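Local atomic coordinates of 3-keto-5-aminohexanoate cleavage protein (Burkholderia xenovorans LB400, PDB entry 3E02), a protein that probably cleaves beta-keto acids such as 3-keto-5-aminohexanoate, using a bound zinc ion in a TIM-barrel fold. Residues A209-L214 and F243-S247. Numbering follows the deposited sequence. Where two conformers were deposited one is given.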
loop_
_atom_site.group_PDB
_atom_site.type_symbol
_atom_site.label_atom_id
_atom_site.label_comp_id
_atom_site.label_asym_id
_atom_site.label_seq_id
_atom_site.Cartn_x
_atom_site.Cartn_y
_atom_site.Cartn_z
ATOM N N ALA A 209 -1.463 0.798 -15.609
ATOM C CA ALA A 209 -0.218 0.029 -15.484
ATOM C C ALA A 209 0.801 0.749 -14.599
ATOM O O ALA A 209 1.883 1.105 -15.050
ATOM C CB ALA A 209 0.354 -0.290 -16.866
ATOM N N ASP A 210 0.433 0.961 -13.336
ATOM C CA ASP A 210 1.310 1.489 -12.289
ATOM C C ASP A 210 1.567 0.291 -11.356
ATOM O O ASP A 210 0.605 -0.375 -10.950
ATOM C CB ASP A 210 0.672 2.644 -11.527
ATOM C CG ASP A 210 0.690 3.954 -12.324
ATOM O OD1 ASP A 210 1.783 4.389 -12.722
ATOM O OD2 ASP A 210 -0.379 4.567 -12.525
ATOM N N PRO A 211 2.847 -0.012 -11.025
ATOM C CA PRO A 211 3.191 -1.156 -10.150
ATOM C C PRO A 211 2.404 -1.303 -8.858
ATOM O O PRO A 211 2.082 -2.431 -8.477
ATOM C CB PRO A 211 4.659 -0.873 -9.803
ATOM C CG PRO A 211 5.174 -0.322 -11.047
ATOM C CD PRO A 211 4.091 0.681 -11.436
ATOM N N GLU A 212 2.104 -0.179 -8.203
ATOM C CA GLU A 212 1.319 -0.173 -6.973
ATOM C C GLU A 212 -0.025 -0.908 -7.142
ATOM O O GLU A 212 -0.522 -1.516 -6.191
ATOM C CB GLU A 212 1.004 1.241 -6.473
ATOM C CG GLU A 212 2.187 2.079 -6.047
ATOM C CD GLU A 212 2.832 2.874 -7.176
ATOM O OE1 GLU A 212 2.630 2.566 -8.390
ATOM O OE2 GLU A 212 3.562 3.817 -6.816
ATOM N N ASN A 213 -0.613 -0.821 -8.340
ATOM C CA ASN A 213 -1.887 -1.499 -8.624
ATOM C C ASN A 213 -1.783 -3.023 -8.567
ATOM O O ASN A 213 -2.723 -3.667 -8.119
ATOM C CB ASN A 213 -2.482 -1.027 -9.971
ATOM C CG ASN A 213 -2.913 0.435 -9.935
ATOM O OD1 ASN A 213 -3.366 0.930 -8.900
ATOM N ND2 ASN A 213 -2.796 1.127 -11.072
ATOM N N LEU A 214 -0.651 -3.588 -9.002
ATOM C CA LEU A 214 -0.446 -5.033 -8.935
ATOM C C LEU A 214 -0.317 -5.510 -7.493
ATOM O O LEU A 214 -0.977 -6.471 -7.096
ATOM C CB LEU A 214 0.772 -5.472 -9.752
ATOM C CG LEU A 214 1.192 -6.946 -9.683
ATOM C CD1 LEU A 214 0.044 -7.892 -9.975
ATOM C CD2 LEU A 214 2.367 -7.125 -10.655
ATOM N N PHE A 243 5.614 -5.806 -16.087
ATOM C CA PHE A 243 4.510 -6.359 -15.268
ATOM C C PHE A 243 4.583 -7.862 -15.044
ATOM O O PHE A 243 4.400 -8.298 -13.918
ATOM C CB PHE A 243 3.128 -5.937 -15.773
ATOM C CG PHE A 243 2.661 -4.679 -15.136
ATOM C CD1 PHE A 243 3.273 -3.463 -15.435
ATOM C CD2 PHE A 243 1.691 -4.719 -14.143
ATOM C CE1 PHE A 243 2.873 -2.287 -14.792
ATOM C CE2 PHE A 243 1.289 -3.557 -13.500
ATOM C CZ PHE A 243 1.882 -2.354 -13.810
ATOM N N VAL A 244 4.859 -8.635 -16.091
ATOM C CA VAL A 244 4.983 -10.091 -15.935
ATOM C C VAL A 244 6.241 -10.455 -15.130
ATOM O O VAL A 244 6.213 -11.448 -14.426
ATOM C CB VAL A 244 4.879 -10.877 -17.248
ATOM C CG1 VAL A 244 3.483 -10.645 -17.878
ATOM C CG2 VAL A 244 6.005 -10.535 -18.238
ATOM N N THR A 245 7.320 -9.662 -15.236
ATOM C CA THR A 245 8.528 -9.870 -14.403
ATOM C C THR A 245 8.165 -9.624 -12.925
ATOM O O THR A 245 8.542 -10.408 -12.039
ATOM C CB THR A 245 9.699 -9.010 -14.855
ATOM O OG1 THR A 245 9.981 -9.314 -16.229
ATOM C CG2 THR A 245 10.962 -9.266 -13.993
HETATM N N MSE A 246 7.425 -8.544 -12.668
HETATM C CA MSE A 246 6.922 -8.217 -11.317
HETATM C C MSE A 246 6.093 -9.408 -10.783
HETATM O O MSE A 246 6.274 -9.842 -9.638
HETATM C CB MSE A 246 6.114 -6.897 -11.389
HETATM C CG MSE A 246 5.825 -6.120 -10.113
HETATM SE SE MSE A 246 5.871 -4.156 -10.629
HETATM C CE MSE A 246 4.683 -4.164 -12.011
ATOM N N SER A 247 5.198 -9.948 -11.619
ATOM C CA SER A 247 4.383 -11.114 -11.217
ATOM C C SER A 247 5.278 -12.289 -10.776
ATOM O O SER A 247 5.080 -12.857 -9.691
ATOM C CB SER A 247 3.461 -11.572 -12.336
ATOM O OG SER A 247 2.574 -12.567 -11.878
#
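Phe243 reaches across from helix 240-249 and sets the leading end of its ring, CZ, against the chain that enters helix 211-225. Phe243 CZ lies 3.4 Å from Ala209 C, approached obliquely, while Asp210 C sits at the ring edge, near its plane; the methyl carbon Ala209 CB adds a contact of 3.8 Å to Phe243 CE1. One face of the same ring is taken by a neighbour from its own helix: Met246, a selenomethionine, in one of its two modelled conformers bends at chi2 and chi3 (145° and 54°) and folds its methyl CE over the ring centre, 3.5 Å above the plane. In that conformer the fold also brings the selenium to Pro211, whose ring the chain crosses at about a right angle, with Met246 SE 3.6 Å from Pro211 CB. Further along, Leu214 and Met246 run past each other in opposite directions, and Leu214 CD2 packs 3.6 Å from Met246 CG. Behind them, Phe201 and Val233 of two neighbouring barrel strands touch both Leu214 and Phe243, so the contact joins two successive outer helices of the TIM barrel over the strands they cover. The side chain of Asp210 starts away from helix 240-249, and its OD2 is hydrogen-bonded to OH of Tyr180 of the second subunit. No hydrogen bond joins the two segments, which implies that they meet through apolar, dispersion-type contact alone, with polar bonding directed elsewhere, including the subunit interface.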